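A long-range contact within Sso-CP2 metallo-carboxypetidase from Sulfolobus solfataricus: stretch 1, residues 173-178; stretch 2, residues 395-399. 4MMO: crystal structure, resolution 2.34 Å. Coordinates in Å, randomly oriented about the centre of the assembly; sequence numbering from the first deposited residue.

Stretch 1, residues 173-178: PQIVLG
Stretch 2 (395-399) AVSAI

A single antiparallel bridge, closed by two backbone hydrogen bonds and flanked by small apolar contacts, can link segments far apart in sequence, and residues 173-178 and 395-399 of this metallo-carboxypeptidase illustrate the principle. The bridge pairs Val 176 with Ser 397, their CA atoms 5.0 Å apart. Val 176 N donates to Ser 397 O at 3.0 Å (148° at the hydrogen), and Ser 397 N returns the bond to Val 176 O at 2.8 Å (158°). The antiparallel register places Ile 175 beside Ala 398 and Leu 177 beside Val 396, again with CA-CA separations of 5.0 Å.

The first stretch is extended through residues 174-176, with phi/psi of -115/139, -119/123 and -122/122, and then bends at Leu 177 (-101/22). In the second stretch Val 396 (-151/156), Ser 397 (-120/108) and Ala 398 (-159/166) remain extended, whereas Ile 399 adopts a positive phi (82/126) and directs its CA-CB bond away. Where direct pairing stops, a water continues the link: it donates to Gln 174 O at 2.7 Å and accepts from Ile 399 N at 2.8 Å.

Side chains pack according to the alternation of the strands. Ile 175, with chi1 and chi2 both m (-50° and -64°), has its CA-CB bond directed sideways to the partner, yet two of its methyls make contact: CG2 lies 3.6 Å from Val 396 CG2, and CD1 lies 3.6 Å from Ala 398 CB. The CA-CB bond of Ala 398 points toward the first stretch, and its single methyl fits the close space there, also lying 3.8 Å from Gln 174 O. Val 396, in the p rotamer (61°), uses the same CG2 to meet Leu 177, whose CD2 is 4.1 Å away. Leu 177 starts with CA-CB directed away, but its m,t conformation (-50°, -176°) brings the end of the side chain back.

Val 176 and Ser 397 are both t (-173° and -172°) and point sideways, with their CB atoms 4.1 Å apart. The serine hydroxyl is buried but finds a hydrogen bond elsewhere in the structure, so its polarity carries no unpaid cost. Gln 174 is partly exposed, and its m,t side chain (-67°, -178°, chi3 121°) leads away, with NE2 also bonded elsewhere; it serves this contact through its main-chain carbonyl O. Together the stretches bury 249 Å², with Ile 175, Leu 177, Val 396 and Ala 398 packing on one face of the paired backbones and Val 176 beside Ser 397 on the other.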

ATOM      1  N   PRO A 173     -20.339  33.589  -0.169  1.00 53.11           N
ATOM      2  CA  PRO A 173     -19.715  33.222  -1.444  1.00 42.20           C
ATOM      3  C   PRO A 173     -18.199  33.391  -1.393  1.00 46.72           C
ATOM      4  O   PRO A 173     -17.707  34.233  -0.639  1.00 50.92           O
ATOM      5  CB  PRO A 173     -20.338  34.205  -2.438  1.00 37.46           C
ATOM      6  CG  PRO A 173     -20.769  35.373  -1.605  1.00 50.21           C
ATOM      7  CD  PRO A 173     -21.178  34.795  -0.287  1.00 50.48           C
ATOM      8  N   GLN A 174     -17.479  32.593  -2.179  1.00 41.28           N
ATOM      9  CA  GLN A 174     -16.019  32.626  -2.185  1.00 43.06           C
ATOM     10  C   GLN A 174     -15.455  33.095  -3.521  1.00 43.91           C
ATOM     11  O   GLN A 174     -15.950  32.727  -4.586  1.00 48.62           O
ATOM     12  CB  GLN A 174     -15.457  31.249  -1.834  1.00 38.26           C
ATOM     13  CG  GLN A 174     -15.750  30.827  -0.405  1.00 43.53           C
ATOM     14  CD  GLN A 174     -15.157  29.484  -0.063  1.00 57.08           C
ATOM     15  OE1 GLN A 174     -14.356  29.366   0.862  1.00 76.66           O
ATOM     16  NE2 GLN A 174     -15.553  28.455  -0.806  1.00 54.49           N
ATOM     17  N   ILE A 175     -14.420  33.924  -3.440  1.00 33.45           N
ATOM     18  CA  ILE A 175     -13.720  34.438  -4.607  1.00 34.39           C
ATOM     19  C   ILE A 175     -12.283  33.956  -4.504  1.00 35.09           C
ATOM     20  O   ILE A 175     -11.600  34.228  -3.515  1.00 44.78           O
ATOM     21  CB  ILE A 175     -13.723  35.984  -4.650  1.00 37.62           C
ATOM     22  CG1 ILE A 175     -15.138  36.544  -4.456  1.00 38.24           C
ATOM     23  CG2 ILE A 175     -13.115  36.488  -5.953  1.00 30.68           C
ATOM     24  CD1 ILE A 175     -16.112  36.186  -5.539  1.00 46.98           C
ATOM     25  N   VAL A 176     -11.827  33.239  -5.525  1.00 48.93           N
ATOM     26  CA  VAL A 176     -10.519  32.598  -5.483  1.00 45.07           C
ATOM     27  C   VAL A 176      -9.643  33.087  -6.633  1.00 38.86           C
ATOM     28  O   VAL A 176      -9.995  32.943  -7.805  1.00 37.27           O
ATOM     29  CB  VAL A 176     -10.671  31.075  -5.526  1.00 38.19           C
ATOM     30  CG1 VAL A 176      -9.331  30.394  -5.300  1.00 37.69           C
ATOM     31  CG2 VAL A 176     -11.686  30.625  -4.469  1.00 34.07           C
ATOM     32  N   LEU A 177      -8.494  33.655  -6.282  1.00 32.40           N
ATOM     33  CA  LEU A 177      -7.649  34.358  -7.241  1.00 31.67           C
ATOM     34  C   LEU A 177      -6.462  33.529  -7.721  1.00 42.52           C
ATOM     35  O   LEU A 177      -5.462  34.087  -8.177  1.00 38.80           O
ATOM     36  CB  LEU A 177      -7.124  35.650  -6.609  1.00 34.24           C
ATOM     37  CG  LEU A 177      -8.172  36.544  -5.947  1.00 31.54           C
ATOM     38  CD1 LEU A 177      -7.525  37.827  -5.453  1.00 37.64           C
ATOM     39  CD2 LEU A 177      -9.308  36.854  -6.906  1.00 30.64           C
ATOM     40  N   GLY A 178      -6.558  32.208  -7.619  1.00 31.61           N
ATOM     41  CA  GLY A 178      -5.464  31.364  -8.060  1.00 26.88           C
ATOM     42  C   GLY A 178      -5.572  29.909  -7.651  1.00 37.11           C
ATOM     43  O   GLY A 178      -6.582  29.471  -7.108  1.00 34.31           O
ATOM     44  N   ALA A 395      -7.904  36.662 -14.306  1.00 34.62           N
ATOM     45  CA  ALA A 395      -8.570  35.389 -14.077  1.00 46.55           C
ATOM     46  C   ALA A 395      -9.065  35.295 -12.640  1.00 43.46           C
ATOM     47  O   ALA A 395      -8.430  35.801 -11.721  1.00 43.22           O
ATOM     48  CB  ALA A 395      -7.625  34.237 -14.385  1.00 40.75           C
ATOM     49  N   VAL A 396     -10.206  34.640 -12.464  1.00 44.08           N
ATOM     50  CA  VAL A 396     -10.792  34.434 -11.146  1.00 31.82           C
ATOM     51  C   VAL A 396     -11.597  33.134 -11.145  1.00 35.21           C
ATOM     52  O   VAL A 396     -12.039  32.669 -12.196  1.00 35.45           O
ATOM     53  CB  VAL A 396     -11.721  35.610 -10.762  1.00 28.88           C
ATOM     54  CG1 VAL A 396     -12.864  35.739 -11.757  1.00 36.66           C
ATOM     55  CG2 VAL A 396     -12.254  35.455  -9.340  1.00 29.42           C
ATOM     56  N   SER A 397     -11.770  32.549  -9.965  1.00 39.54           N
ATOM     57  CA  SER A 397     -12.666  31.416  -9.799  1.00 46.99           C
ATOM     58  C   SER A 397     -13.750  31.784  -8.799  1.00 52.15           C
ATOM     59  O   SER A 397     -13.499  31.887  -7.597  1.00 47.15           O
ATOM     60  CB  SER A 397     -11.909  30.180  -9.327  1.00 40.03           C
ATOM     61  OG  SER A 397     -12.757  29.043  -9.352  1.00 51.21           O
ATOM     62  N   ALA A 398     -14.958  31.985  -9.313  1.00 49.75           N
ATOM     63  CA  ALA A 398     -16.080  32.398  -8.490  1.00 57.39           C
ATOM     64  C   ALA A 398     -17.384  32.055  -9.186  1.00 44.14           C
ATOM     65  O   ALA A 398     -17.394  31.814 -10.391  1.00 41.38           O
ATOM     66  CB  ALA A 398     -16.010  33.873  -8.249  1.00 42.71           C
ATOM     67  N   ILE A 399     -18.470  32.118  -8.418  1.00 42.29           N
ATOM     68  CA  ILE A 399     -19.794  31.604  -8.782  1.00 43.04           C
ATOM     69  C   ILE A 399     -19.824  30.111  -8.497  1.00 45.15           C
ATOM     70  O   ILE A 399     -18.962  29.368  -8.961  1.00 55.37           O
ATOM     71  CB  ILE A 399     -20.204  31.869 -10.248  1.00 46.34           C
ATOM     72  CG1 ILE A 399     -20.074  33.360 -10.582  1.00 47.53           C
ATOM     73  CG2 ILE A 399     -21.634  31.396 -10.481  1.00 30.07           C
ATOM     74  CD1 ILE A 399     -20.222  33.680 -12.056  1.00 44.56           C
TER
HETATM   75  O   HOH W   1     -18.314  33.260  -5.872  1.00 39.58           O